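Local coordinates for lipid binding protein (Grifola frondosa, PDB 5H0Q) that binds lipid and probably recognises membrane domains in which sphingomyelin and cholesterol occur together, at residues V146-Q150 with S177-K183; I77-F81 with W154-K160; L12-Y18 with D28-V32. All blocks are in the same frame, centred on the assembly; numbering follows the deposited sequence.

Interactions 1 and 2 belong to the beta-sandwich body, whereas interaction 3 lies in the N-terminal helical region, its centre about 24 Å from that of interaction 1. Interactions 2 and 3 lie on opposite sides of the chain's centre, about 36 Å apart between centres. The first two both reach the five-stranded antiparallel sheet: interaction 1 at 143-150, one of its two edge strands, interaction 2 on strand 73-80. Their centres are about 16 Å apart, and they touch through Trp154, whose CH2 comes 3.5 Å from CG of Arg149. Strand 143-150 is followed directly by helix 153-156, so the second half of interaction 2 follows closely on the first half of interaction 1 in the chain.

Interaction 1: V146-Q150 with S177-K183; sequences VEVRQ and SSYGDVK
Ser177 OG accepts the backbone N-H of Val148 at 2.9 Å, a nearly straight bond (162°) in which a side chain does what a carbonyl would do in a regular sheet. With OG anti to the backbone N of Ser177 (chi1 -178°), the hydroxyl points across the gap between the strands. Next along, the isopropyl group of Val148 packs on Tyr179, CG1 lying 3.6 Å from Tyr179 CB, and the same methyl reaches Val182 CG1 at 4.1 Å. At the far end Gln150 crosses the tyrosine: its NE2 gives a nearly straight hydrogen bond to Tyr179 OH (2.9 Å), which lies in the amide plane although amide and ring planes are perpendicular. Backbone atoms of Arg149 and Gln150 lie over one face of that ring, Arg149 CA toward its rim. The two strands are edges of the two sheets of a beta-sandwich, 143-150 from one and 174-179 from the other, running almost parallel here (11°) with their axes 5.5 Å apart. A type II' turn from Tyr179 to Val182, with Gly180 at positive phi, returns the chain into strand 182-188 and brings Val182 against Val148. Further out, Leu126 of strand 126-134 touches Val148, Tyr179 and Val182. Arg149 folds back so that NH1 donates to the carbonyl O of Val148 (2.9 Å), from above the carbonyl plane, while Ser177 OG sits at the guanidinium edge.

Interaction 2: I77-F81 with W154-K160; sequences IEESF and WWKNGSK
On the outer surface of the five-stranded sheet of the beta-sandwich, strand 73-80 is covered by the short helical turn 153-156 and by the start of helix 160-169, and the Trp155 indole packs between them and the strand. Ile77 CG2 meets Trp155 CZ2 at 3.7 Å, while Ile77 CD1 lies over one face of the indole, toward its rim. Trp154 CB shares that face, and Lys160 CG rests over the centre of the opposite one, 3.4 Å above the plane, which sandwiches the ring between aliphatic groups. Farther along the strand, Glu79 CB approaches Trp155 CZ2 (3.8 Å) obliquely. Phe81, where the chain turns a corner, brings CZ to within 4.0 Å of Trp155 CH2 from the opposite direction. Cys117 of strand 114-121 and Met163 of helix 160-169 also touch the tryptophan. A cis peptide bond precedes Trp155, and Ser159 OG caps helix 160-169 by bonding to Tyr162 N. From the first turn of this helix the Lys160 chain stays extended beyond CG, laying its methylenes along the indole. Past the ring it crosses Glu79 at about a right angle, where NZ forms a salt bridge through weak bonds to OE2 (3.4 Å) and OE1 (3.5 Å).

Interaction 3: L12-Y18 with D28-V32; sequences LRVMEEY and DMAKV
The Tyr18 ring is held between two aliphatic groups: Leu12 CD2 stands 3.6 Å above the centre of one face and Glu17 CG, of a poorly ordered side chain, is modelled over the centre of the other. A water lies in the ring plane at the edge, bonded to Tyr18 OH at 2.9 Å. The same water donates to Asp28 OD1 (2.6 Å) and so links the turn to the helix. Asp28 also touches the ring directly, its CG 3.6 Å from Tyr18 CE1, with the carboxylate plane turned 45° from that of the ring. Along the other flank Val32 CG2 packs 3.6 Å from Tyr18 CE2, the two side chains running antiparallel alongside one another. That placement follows from the valine rotamer: CG1 is anti to the backbone N (chi1 177°) and meets Met15 SD tip to tip at 3.9 Å, while CG2 is turned to the tyrosine and Leu12. The leucine, besides covering the ring, sets CD2 against Asp28 CB and Met29 CG.

This is the packing of the end of helix 9-13 and the turn after it onto one side of helix 26-35, in the N-terminal helical part of the chain. Ile7 and Ile24 also touch Leu12. Asp28 OD2 is engaged elsewhere, by a salt bridge to Lys21 and a hydrogen bond to the backbone N of Thr25, which probably favours the charged carboxylate. Across the segments the cohesion is therefore mainly apolar, joined by one water bridge; the Glu17-Lys31 ion pair is long and Glu17 poorly ordered, so it probably adds little.

Interaction 1: V146-Q150 with S177-K183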
ATOM      1  N   VAL A 146       1.391   5.918   6.741  1.00 26.42           N
ATOM      2  CA  VAL A 146       1.603   6.391   5.380  1.00 23.46           C
ATOM      3  C   VAL A 146       2.116   7.824   5.448  1.00 26.21           C
ATOM      4  O   VAL A 146       1.751   8.589   6.339  1.00 26.34           O
ATOM      5  CB  VAL A 146       0.343   6.320   4.491  1.00 24.33           C
ATOM      6  CG1 VAL A 146      -0.050   4.879   4.261  1.00 28.47           C
ATOM      7  CG2 VAL A 146      -0.795   7.090   5.141  1.00 24.18           C
ATOM      8  N   GLU A 147       2.988   8.164   4.508  1.00 24.10           N
ATOM      9  CA  GLU A 147       3.431   9.550   4.314  1.00 26.42           C
ATOM     10  C   GLU A 147       3.569   9.810   2.830  1.00 24.02           C
ATOM     11  O   GLU A 147       4.192   9.012   2.124  1.00 24.29           O
ATOM     12  CB  GLU A 147       4.763   9.835   4.993  1.00 27.84           C
ATOM     13  CG  GLU A 147       4.655   9.943   6.489  1.00 35.71           C
ATOM     14  CD  GLU A 147       5.953  10.374   7.170  1.00 33.91           C
ATOM     15  OE1 GLU A 147       6.968  10.572   6.471  1.00 36.66           O
ATOM     16  OE2 GLU A 147       5.947  10.467   8.416  1.00 40.31           O
ATOM     17  N   VAL A 148       3.006  10.922   2.365  1.00 24.42           N
ATOM     18  CA  VAL A 148       3.207  11.389   0.999  1.00 23.67           C
ATOM     19  C   VAL A 148       4.198  12.540   1.072  1.00 25.14           C
ATOM     20  O   VAL A 148       3.993  13.472   1.845  1.00 26.70           O
ATOM     21  CB  VAL A 148       1.897  11.853   0.339  1.00 24.39           C
ATOM     22  CG1 VAL A 148       2.116  12.116  -1.148  1.00 23.67           C
ATOM     23  CG2 VAL A 148       0.781  10.835   0.524  1.00 23.38           C
ATOM     24  N   ARG A 149       5.273  12.456   0.296  1.00 24.85           N
ATOM     25  CA  ARG A 149       6.318  13.474   0.277  1.00 26.40           C
ATOM     26  C   ARG A 149       6.855  13.635  -1.142  1.00 25.85           C
ATOM     27  O   ARG A 149       6.485  12.906  -2.057  1.00 25.68           O
ATOM     28  CB  ARG A 149       7.464  13.110   1.233  1.00 30.13           C
ATOM     29  CG  ARG A 149       7.077  13.086   2.702  1.00 28.68           C
ATOM     30  CD  ARG A 149       6.678  14.438   3.248  1.00 30.50           C
ATOM     31  NE  ARG A 149       6.522  14.422   4.708  1.00 32.09           N
ATOM     32  CZ  ARG A 149       5.424  14.053   5.369  1.00 34.17           C
ATOM     33  NH1 ARG A 149       4.344  13.677   4.709  1.00 35.06           N
ATOM     34  NH2 ARG A 149       5.404  14.091   6.704  1.00 38.86           N
ATOM     35  N   GLN A 150       7.750  14.615  -1.308  1.00 29.61           N
ATOM     36  CA  GLN A 150       8.427  14.782  -2.586  1.00 27.26           C
ATOM     37  C   GLN A 150       9.235  13.531  -2.910  1.00 26.16           C
ATOM     38  O   GLN A 150       9.777  12.866  -2.022  1.00 31.58           O
ATOM     39  CB  GLN A 150       9.355  16.008  -2.556  1.00 37.10           C
ATOM     40  CG  GLN A 150       8.627  17.320  -2.433  1.00 56.66           C
ATOM     41  CD  GLN A 150       8.244  17.894  -3.779  1.00 74.02           C
ATOM     42  OE1 GLN A 150       8.798  17.510  -4.805  1.00 60.74           O
ATOM     43  NE2 GLN A 150       7.293  18.817  -3.783  1.00 95.40           N
ATOM     44  N   SER A 177      -2.333  10.690   5.159  1.00 28.03           N
ATOM     45  CA  SER A 177      -1.331  11.682   4.762  1.00 27.30           C
ATOM     46  C   SER A 177      -1.761  12.324   3.454  1.00 32.44           C
ATOM     47  O   SER A 177      -2.400  11.687   2.620  1.00 27.10           O
ATOM     48  CB  SER A 177       0.051  11.018   4.602  1.00 28.46           C
ATOM     49  OG  SER A 177       1.069  11.945   4.257  1.00 28.32           O
ATOM     50  N   SER A 178      -1.389  13.581   3.266  1.00 29.83           N
ATOM     51  CA  SER A 178      -1.645  14.269   1.999  1.00 29.15           C
ATOM     52  C   SER A 178      -0.460  15.143   1.625  1.00 27.18           C
ATOM     53  O   SER A 178       0.079  15.855   2.479  1.00 29.50           O
ATOM     54  CB  SER A 178      -2.902  15.149   2.055  1.00 50.78           C
ATOM     55  OG  SER A 178      -4.079  14.384   2.249  1.00 73.92           O
ATOM     56  N   TYR A 179      -0.091  15.132   0.339  1.00 25.94           N
ATOM     57  CA  TYR A 179       0.906  16.072  -0.166  1.00 26.56           C
ATOM     58  C   TYR A 179       0.572  16.388  -1.617  1.00 25.56           C
ATOM     59  O   TYR A 179       0.264  15.497  -2.400  1.00 26.24           O
ATOM     60  CB  TYR A 179       2.322  15.510  -0.044  1.00 29.46           C
ATOM     61  CG  TYR A 179       3.382  16.545  -0.327  1.00 31.28           C
ATOM     62  CD1 TYR A 179       4.002  17.232   0.706  1.00 30.01           C
ATOM     63  CD2 TYR A 179       3.747  16.842  -1.622  1.00 36.44           C
ATOM     64  CE1 TYR A 179       4.967  18.191   0.457  1.00 32.52           C
ATOM     65  CE2 TYR A 179       4.710  17.812  -1.891  1.00 37.33           C
ATOM     66  CZ  TYR A 179       5.318  18.471  -0.851  1.00 33.92           C
ATOM     67  OH  TYR A 179       6.270  19.424  -1.101  1.00 37.92           O
ATOM     68  N   GLY A 180       0.633  17.662  -1.974  1.00 28.50           N
ATOM     69  CA  GLY A 180       0.192  18.042  -3.302  1.00 32.33           C
ATOM     70  C   GLY A 180      -1.254  17.652  -3.524  1.00 29.19           C
ATOM     71  O   GLY A 180      -2.133  17.934  -2.705  1.00 33.40           O
ATOM     72  N   ASP A 181      -1.512  16.961  -4.633  1.00 25.84           N
ATOM     73  CA  ASP A 181      -2.860  16.536  -4.980  1.00 27.14           C
ATOM     74  C   ASP A 181      -3.181  15.136  -4.466  1.00 27.82           C
ATOM     75  O   ASP A 181      -4.323  14.685  -4.631  1.00 30.28           O
ATOM     76  CB  ASP A 181      -3.057  16.541  -6.507  1.00 25.47           C
ATOM     77  CG  ASP A 181      -2.982  17.936  -7.120  1.00 31.95           C
ATOM     78  OD1 ASP A 181      -3.482  18.903  -6.528  1.00 29.00           O
ATOM     79  OD2 ASP A 181      -2.422  18.043  -8.227  1.00 32.97           O
ATOM     80  N   VAL A 182      -2.190  14.433  -3.894  1.00 27.78           N
ATOM     81  CA  VAL A 182      -2.275  13.001  -3.599  1.00 25.45           C
ATOM     82  C   VAL A 182      -2.563  12.782  -2.123  1.00 26.88           C
ATOM     83  O   VAL A 182      -2.026  13.476  -1.247  1.00 26.39           O
ATOM     84  CB  VAL A 182      -0.973  12.291  -4.006  1.00 26.20           C
ATOM     85  CG1 VAL A 182      -0.971  10.819  -3.553  1.00 30.08           C
ATOM     86  CG2 VAL A 182      -0.797  12.372  -5.500  1.00 28.08           C
ATOM     87  N   LYS A 183      -3.393  11.783  -1.852  1.00 26.59           N
ATOM     88  CA  LYS A 183      -3.719  11.337  -0.516  1.00 28.20           C
ATOM     89  C   LYS A 183      -3.363   9.868  -0.364  1.00 22.29           C
ATOM     90  O   LYS A 183      -3.423   9.077  -1.323  1.00 22.66           O
ATOM     91  CB  LYS A 183      -5.201  11.530  -0.224  1.00 28.02           C
ATOM     92  CG  LYS A 183      -5.684  12.957  -0.309  1.00 58.33           C
ATOM     93  CD  LYS A 183      -7.187  13.052  -0.104  1.00 93.53           C
ATOM     94  CE  LYS A 183      -7.953  12.728  -1.378  1.00116.28           C
ATOM     95  NZ  LYS A 183      -7.765  13.776  -2.422  1.00125.69           N
TER

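Interaction 2: I77-F81 with W154-K160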
ATOM      1  N   ILE A  77      11.337   1.666  -3.424  1.00 23.31           N
ATOM      2  CA  ILE A  77      12.079   1.139  -2.287  1.00 21.13           C
ATOM      3  C   ILE A  77      11.223   0.067  -1.646  1.00 25.92           C
ATOM      4  O   ILE A  77      10.006   0.237  -1.511  1.00 27.00           O
ATOM      5  CB  ILE A  77      12.392   2.226  -1.243  1.00 31.43           C
ATOM      6  CG1 ILE A  77      13.238   3.331  -1.855  1.00 30.70           C
ATOM      7  CG2 ILE A  77      13.105   1.632  -0.057  1.00 37.38           C
ATOM      8  CD1 ILE A  77      13.359   4.580  -0.980  1.00 38.03           C
ATOM      9  N   GLU A  78      11.868  -1.026  -1.249  1.00 23.41           N
ATOM     10  CA  GLU A  78      11.314  -2.011  -0.325  1.00 32.91           C
ATOM     11  C   GLU A  78      12.329  -2.193   0.787  1.00 34.05           C
ATOM     12  O   GLU A  78      13.513  -2.380   0.509  1.00 42.21           O
ATOM     13  CB  GLU A  78      11.082  -3.360  -0.994  1.00 28.45           C
ATOM     14  CG  GLU A  78      10.131  -3.376  -2.132  1.00 55.81           C
ATOM     15  CD  GLU A  78      10.129  -4.728  -2.814  1.00 79.93           C
ATOM     16  OE1 GLU A  78      10.838  -5.643  -2.329  1.00 58.69           O
ATOM     17  OE2 GLU A  78       9.428  -4.875  -3.836  1.00122.06           O
ATOM     18  N   GLU A  79      11.887  -2.130   2.038  1.00 23.59           N
ATOM     19  CA  GLU A  79      12.826  -2.280   3.139  1.00 26.29           C
ATOM     20  C   GLU A  79      12.198  -3.108   4.252  1.00 27.24           C
ATOM     21  O   GLU A  79      11.066  -2.836   4.659  1.00 27.43           O
ATOM     22  CB  GLU A  79      13.243  -0.898   3.654  1.00 26.72           C
ATOM     23  CG  GLU A  79      14.280  -0.901   4.744  1.00 33.21           C
ATOM     24  CD  GLU A  79      15.673  -1.327   4.275  1.00 40.88           C
ATOM     25  OE1 GLU A  79      15.926  -1.361   3.054  1.00 45.74           O
ATOM     26  OE2 GLU A  79      16.522  -1.618   5.145  1.00 47.32           O
ATOM     27  N   SER A  80      12.934  -4.118   4.723  1.00 25.43           N
ATOM     28  CA  SER A  80      12.581  -4.885   5.921  1.00 28.99           C
ATOM     29  C   SER A  80      13.339  -4.328   7.112  1.00 25.30           C
ATOM     30  O   SER A  80      14.574  -4.377   7.140  1.00 37.84           O
ATOM     31  CB  SER A  80      12.924  -6.368   5.781  1.00 28.53           C
ATOM     32  OG  SER A  80      12.200  -6.968   4.738  1.00 30.82           O
ATOM     33  N   PHE A  81      12.607  -3.854   8.111  1.00 24.35           N
ATOM     34  CA  PHE A  81      13.236  -3.482   9.367  1.00 28.44           C
ATOM     35  C   PHE A  81      13.320  -4.658  10.328  1.00 32.59           C
ATOM     36  O   PHE A  81      14.333  -4.832  11.015  1.00 29.29           O
ATOM     37  CB  PHE A  81      12.471  -2.329  10.020  1.00 32.24           C
ATOM     38  CG  PHE A  81      12.327  -1.117   9.143  1.00 34.37           C
ATOM     39  CD1 PHE A  81      13.438  -0.436   8.702  1.00 39.85           C
ATOM     40  CD2 PHE A  81      11.076  -0.649   8.782  1.00 26.98           C
ATOM     41  CE1 PHE A  81      13.307   0.684   7.905  1.00 31.43           C
ATOM     42  CE2 PHE A  81      10.936   0.469   7.986  1.00 37.91           C
ATOM     43  CZ  PHE A  81      12.055   1.137   7.549  1.00 27.87           C
ATOM     44  N   TRP A 154      12.842   9.683   0.961  1.00 30.91           N
ATOM     45  CA  TRP A 154      13.473   8.586   1.700  1.00 29.72           C
ATOM     46  C   TRP A 154      14.639   8.113   0.853  1.00 37.96           C
ATOM     47  O   TRP A 154      14.462   7.925  -0.347  1.00 35.45           O
ATOM     48  CB  TRP A 154      12.476   7.428   1.996  1.00 32.42           C
ATOM     49  CG  TRP A 154      11.353   7.938   2.883  1.00 28.00           C
ATOM     50  CD1 TRP A 154      11.391   8.096   4.235  1.00 32.04           C
ATOM     51  CD2 TRP A 154      10.082   8.463   2.453  1.00 28.31           C
ATOM     52  NE1 TRP A 154      10.229   8.676   4.679  1.00 31.84           N
ATOM     53  CE2 TRP A 154       9.406   8.905   3.609  1.00 27.07           C
ATOM     54  CE3 TRP A 154       9.454   8.598   1.209  1.00 27.84           C
ATOM     55  CZ2 TRP A 154       8.139   9.480   3.559  1.00 30.87           C
ATOM     56  CZ3 TRP A 154       8.195   9.149   1.163  1.00 31.71           C
ATOM     57  CH2 TRP A 154       7.556   9.604   2.328  1.00 25.86           C
ATOM     58  N   TRP A 155      15.819   7.891   1.432  1.00 33.40           N
ATOM     59  CA  TRP A 155      16.093   7.984   2.860  1.00 33.68           C
ATOM     60  C   TRP A 155      16.778   9.295   3.258  1.00 44.11           C
ATOM     61  O   TRP A 155      17.067   9.511   4.421  1.00 39.70           O
ATOM     62  CB  TRP A 155      16.976   6.804   3.292  1.00 39.82           C
ATOM     63  CG  TRP A 155      16.370   5.485   2.971  1.00 37.68           C
ATOM     64  CD1 TRP A 155      16.764   4.608   2.004  1.00 41.14           C
ATOM     65  CD2 TRP A 155      15.241   4.896   3.609  1.00 37.76           C
ATOM     66  NE1 TRP A 155      15.941   3.510   1.997  1.00 35.47           N
ATOM     67  CE2 TRP A 155      14.998   3.664   2.976  1.00 32.85           C
ATOM     68  CE3 TRP A 155      14.402   5.297   4.651  1.00 35.45           C
ATOM     69  CZ2 TRP A 155      13.965   2.821   3.359  1.00 31.26           C
ATOM     70  CZ3 TRP A 155      13.372   4.464   5.023  1.00 30.87           C
ATOM     71  CH2 TRP A 155      13.159   3.241   4.381  1.00 31.82           C
ATOM     72  N   LYS A 156      17.035  10.188   2.304  1.00 39.21           N
ATOM     73  CA  LYS A 156      17.872  11.342   2.625  1.00 38.32           C
ATOM     74  C   LYS A 156      17.213  12.256   3.661  1.00 45.83           C
ATOM     75  O   LYS A 156      17.891  12.780   4.550  1.00 54.07           O
ATOM     76  CB  LYS A 156      18.222  12.103   1.349  1.00 50.64           C
ATOM     77  CG  LYS A 156      17.056  12.679   0.601  1.00 54.70           C
ATOM     78  CD  LYS A 156      17.521  13.673  -0.463  1.00 55.04           C
ATOM     79  CE  LYS A 156      16.393  14.034  -1.406  1.00 63.12           C
ATOM     80  NZ  LYS A 156      16.787  15.069  -2.377  1.00 62.26           N
ATOM     81  N   ASN A 157      15.901  12.450   3.581  1.00 40.18           N
ATOM     82  CA  ASN A 157      15.183  13.315   4.514  1.00 38.42           C
ATOM     83  C   ASN A 157      14.460  12.543   5.607  1.00 38.99           C
ATOM     84  O   ASN A 157      13.904  13.154   6.528  1.00 50.22           O
ATOM     85  CB  ASN A 157      14.193  14.186   3.749  1.00 52.53           C
ATOM     86  CG  ASN A 157      14.892  15.165   2.833  1.00 52.58           C
ATOM     87  OD1 ASN A 157      16.013  15.572   3.104  1.00 49.07           O
ATOM     88  ND2 ASN A 157      14.246  15.530   1.745  1.00 62.28           N
ATOM     89  N   GLY A 158      14.469  11.220   5.534  1.00 36.73           N
ATOM     90  CA  GLY A 158      13.922  10.374   6.571  1.00 41.29           C
ATOM     91  C   GLY A 158      14.680   9.064   6.605  1.00 37.31           C
ATOM     92  O   GLY A 158      14.471   8.197   5.753  1.00 37.84           O
ATOM     93  N   SER A 159      15.578   8.918   7.569  1.00 39.59           N
ATOM     94  CA  SER A 159      16.430   7.745   7.626  1.00 44.52           C
ATOM     95  C   SER A 159      15.624   6.504   7.974  1.00 43.76           C
ATOM     96  O   SER A 159      14.528   6.575   8.537  1.00 36.26           O
ATOM     97  CB  SER A 159      17.515   7.921   8.676  1.00 46.20           C
ATOM     98  OG  SER A 159      16.938   7.863   9.969  1.00 46.21           O
ATOM     99  N   LYS A 160      16.211   5.351   7.655  1.00 34.33           N
ATOM    100  CA  LYS A 160      15.612   4.074   8.041  1.00 33.49           C
ATOM    101  C   LYS A 160      15.391   4.016   9.539  1.00 40.00           C
ATOM    102  O   LYS A 160      14.340   3.558  10.004  1.00 41.45           O
ATOM    103  CB  LYS A 160      16.507   2.919   7.598  1.00 40.01           C
ATOM    104  CG  LYS A 160      16.684   2.820   6.098  1.00 36.50           C
ATOM    105  CD  LYS A 160      17.656   1.710   5.717  1.00 40.66           C
ATOM    106  CE  LYS A 160      17.762   1.558   4.208  1.00 47.84           C
ATOM    107  NZ  LYS A 160      18.764   0.543   3.800  1.00 53.78           N
TER

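Interaction 3: L12-Y18 with D28-V32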
ATOM      1  N   LEU A  12     -11.931   5.712 -19.675  1.00 29.70           N
ATOM      2  CA  LEU A  12     -12.943   6.738 -19.431  1.00 30.88           C
ATOM      3  C   LEU A  12     -13.623   7.211 -20.702  1.00 33.46           C
ATOM      4  O   LEU A  12     -14.779   7.652 -20.640  1.00 35.01           O
ATOM      5  CB  LEU A  12     -12.347   7.934 -18.700  1.00 29.23           C
ATOM      6  CG  LEU A  12     -12.404   7.863 -17.177  1.00 28.09           C
ATOM      7  CD1 LEU A  12     -11.481   6.781 -16.612  1.00 29.84           C
ATOM      8  CD2 LEU A  12     -12.118   9.225 -16.548  1.00 26.99           C
ATOM      9  N   ARG A  13     -12.956   7.118 -21.856  1.00 33.58           N
ATOM     10  CA  ARG A  13     -13.561   7.632 -23.086  1.00 37.84           C
ATOM     11  C   ARG A  13     -14.700   6.760 -23.591  1.00 39.00           C
ATOM     12  O   ARG A  13     -15.477   7.222 -24.432  1.00 42.75           O
ATOM     13  CB  ARG A  13     -12.505   7.785 -24.181  1.00 35.11           C
ATOM     14  CG  ARG A  13     -11.556   8.960 -23.926  1.00 44.65           C
ATOM     15  CD  ARG A  13     -11.240   9.758 -25.179  1.00 35.94           C
ATOM     16  NE  ARG A  13     -10.557  11.012 -24.846  1.00 34.77           N
ATOM     17  CZ  ARG A  13     -11.165  12.178 -24.688  1.00 35.56           C
ATOM     18  NH1 ARG A  13     -12.470  12.290 -24.867  1.00 36.08           N
ATOM     19  NH2 ARG A  13     -10.456  13.262 -24.392  1.00 32.80           N
ATOM     20  N   VAL A  14     -14.833   5.521 -23.100  1.00 38.13           N
ATOM     21  CA  VAL A  14     -16.021   4.722 -23.412  1.00 41.18           C
ATOM     22  C   VAL A  14     -17.121   4.893 -22.372  1.00 42.39           C
ATOM     23  O   VAL A  14     -18.197   4.286 -22.512  1.00 45.21           O
ATOM     24  CB  VAL A  14     -15.708   3.212 -23.543  1.00 41.64           C
ATOM     25  CG1 VAL A  14     -14.774   2.950 -24.707  1.00 49.31           C
ATOM     26  CG2 VAL A  14     -15.115   2.660 -22.272  1.00 39.62           C
ATOM     27  N   MET A  15     -16.891   5.682 -21.329  1.00 40.62           N
ATOM     28  CA  MET A  15     -17.896   5.942 -20.318  1.00 41.99           C
ATOM     29  C   MET A  15     -18.790   7.102 -20.734  1.00 49.74           C
ATOM     30  O   MET A  15     -18.318   8.095 -21.299  1.00 43.06           O
ATOM     31  CB  MET A  15     -17.234   6.249 -18.982  1.00 39.51           C
ATOM     32  CG  MET A  15     -16.504   5.060 -18.417  1.00 38.08           C
ATOM     33  SD  MET A  15     -15.632   5.397 -16.890  1.00 35.24           S
ATOM     34  CE  MET A  15     -17.000   5.606 -15.766  1.00 37.75           C
ATOM     35  N   GLU A  16     -20.083   6.975 -20.430  1.00 46.93           N
ATOM     36  CA  GLU A  16     -21.045   8.015 -20.789  1.00 49.34           C
ATOM     37  C   GLU A  16     -20.615   9.368 -20.240  1.00 54.68           C
ATOM     38  O   GLU A  16     -20.699  10.396 -20.929  1.00 48.99           O
ATOM     39  CB  GLU A  16     -22.425   7.659 -20.247  1.00 52.77           C
ATOM     40  CG  GLU A  16     -23.518   8.627 -20.665  1.00 60.50           C
ATOM     41  CD  GLU A  16     -24.175   8.216 -21.962  1.00 73.04           C
ATOM     42  OE1 GLU A  16     -24.742   7.101 -22.001  1.00 84.27           O
ATOM     43  OE2 GLU A  16     -24.122   8.999 -22.937  1.00 73.38           O
ATOM     44  N   GLU A  17     -20.155   9.385 -18.990  1.00 49.57           N
ATOM     45  CA  GLU A  17     -19.865  10.642 -18.321  1.00 54.80           C
ATOM     46  C   GLU A  17     -18.680  11.380 -18.928  1.00 52.72           C
ATOM     47  O   GLU A  17     -18.587  12.599 -18.753  1.00 45.38           O
ATOM     48  CB  GLU A  17     -19.627  10.387 -16.829  1.00 51.36           C
ATOM     49  CG  GLU A  17     -19.193  11.630 -16.056  1.00 65.91           C
ATOM     50  CD  GLU A  17     -19.185  11.404 -14.558  1.00 84.31           C
ATOM     51  OE1 GLU A  17     -19.511  10.277 -14.134  1.00 88.27           O
ATOM     52  OE2 GLU A  17     -18.856  12.348 -13.806  1.00 87.31           O
ATOM     53  N   TYR A  18     -17.780  10.694 -19.644  1.00 45.65           N
ATOM     54  CA  TYR A  18     -16.533  11.310 -20.090  1.00 39.87           C
ATOM     55  C   TYR A  18     -16.279  11.249 -21.594  1.00 46.56           C
ATOM     56  O   TYR A  18     -15.329  11.891 -22.064  1.00 42.66           O
ATOM     57  CB  TYR A  18     -15.338  10.664 -19.379  1.00 35.05           C
ATOM     58  CG  TYR A  18     -15.385  10.770 -17.866  1.00 35.22           C
ATOM     59  CD1 TYR A  18     -15.042  11.958 -17.228  1.00 36.33           C
ATOM     60  CD2 TYR A  18     -15.740   9.682 -17.075  1.00 37.02           C
ATOM     61  CE1 TYR A  18     -15.065  12.060 -15.849  1.00 38.04           C
ATOM     62  CE2 TYR A  18     -15.776   9.783 -15.687  1.00 38.57           C
ATOM     63  CZ  TYR A  18     -15.421  10.976 -15.089  1.00 36.42           C
ATOM     64  OH  TYR A  18     -15.446  11.103 -13.725  1.00 40.53           O
ATOM     65  N   ASP A  28     -10.165  13.043 -13.003  1.00 23.74           N
ATOM     66  CA  ASP A  28     -11.248  12.203 -13.530  1.00 24.34           C
ATOM     67  C   ASP A  28     -10.893  10.725 -13.401  1.00 28.67           C
ATOM     68  O   ASP A  28     -11.710   9.898 -12.963  1.00 26.43           O
ATOM     69  CB  ASP A  28     -11.510  12.537 -15.003  1.00 25.33           C
ATOM     70  CG  ASP A  28     -12.032  13.946 -15.227  1.00 26.76           C
ATOM     71  OD1 ASP A  28     -12.707  14.522 -14.337  1.00 30.83           O
ATOM     72  OD2 ASP A  28     -11.769  14.506 -16.337  1.00 30.51           O
ATOM     73  N   MET A  29      -9.671  10.358 -13.791  1.00 24.17           N
ATOM     74  CA  MET A  29      -9.315   8.946 -13.748  1.00 24.09           C
ATOM     75  C   MET A  29      -9.209   8.451 -12.314  1.00 26.79           C
ATOM     76  O   MET A  29      -9.560   7.301 -12.018  1.00 24.26           O
ATOM     77  CB  MET A  29      -8.009   8.725 -14.508  1.00 20.87           C
ATOM     78  CG  MET A  29      -8.143   9.097 -15.961  1.00 24.35           C
ATOM     79  SD  MET A  29      -6.661   8.730 -16.906  1.00 22.54           S
ATOM     80  CE  MET A  29      -5.593  10.009 -16.371  1.00 33.60           C
ATOM     81  N   ALA A  30      -8.764   9.316 -11.408  1.00 23.34           N
ATOM     82  CA  ALA A  30      -8.685   8.954  -9.999  1.00 26.97           C
ATOM     83  C   ALA A  30     -10.072   8.756  -9.409  1.00 26.08           C
ATOM     84  O   ALA A  30     -10.303   7.820  -8.624  1.00 26.39           O
ATOM     85  CB  ALA A  30      -7.910  10.037  -9.247  1.00 28.98           C
ATOM     86  N   LYS A  31     -11.024   9.608  -9.795  1.00 25.34           N
ATOM     87  CA  LYS A  31     -12.384   9.487  -9.278  1.00 32.71           C
ATOM     88  C   LYS A  31     -12.994   8.160  -9.688  1.00 33.60           C
ATOM     89  O   LYS A  31     -13.597   7.463  -8.870  1.00 35.96           O
ATOM     90  CB  LYS A  31     -13.245  10.640  -9.783  1.00 33.03           C
ATOM     91  CG  LYS A  31     -14.716  10.541  -9.371  1.00 33.18           C
ATOM     92  CD  LYS A  31     -15.527  11.696  -9.932  1.00 40.65           C
ATOM     93  CE  LYS A  31     -17.019  11.475  -9.726  1.00 62.69           C
ATOM     94  NZ  LYS A  31     -17.844  12.592 -10.264  1.00 77.59           N
ATOM     95  N   VAL A  32     -12.817   7.776 -10.949  1.00 27.15           N
ATOM     96  CA  VAL A  32     -13.366   6.508 -11.416  1.00 29.21           C
ATOM     97  C   VAL A  32     -12.706   5.346 -10.690  1.00 30.68           C
ATOM     98  O   VAL A  32     -13.378   4.421 -10.226  1.00 29.97           O
ATOM     99  CB  VAL A  32     -13.215   6.416 -12.945  1.00 34.07           C
ATOM    100  CG1 VAL A  32     -13.722   5.073 -13.461  1.00 30.23           C
ATOM    101  CG2 VAL A  32     -14.021   7.504 -13.582  1.00 29.98           C
TER
HETATM  102  O   HOH W   1     -14.445  13.581 -12.634  1.00 62.07           O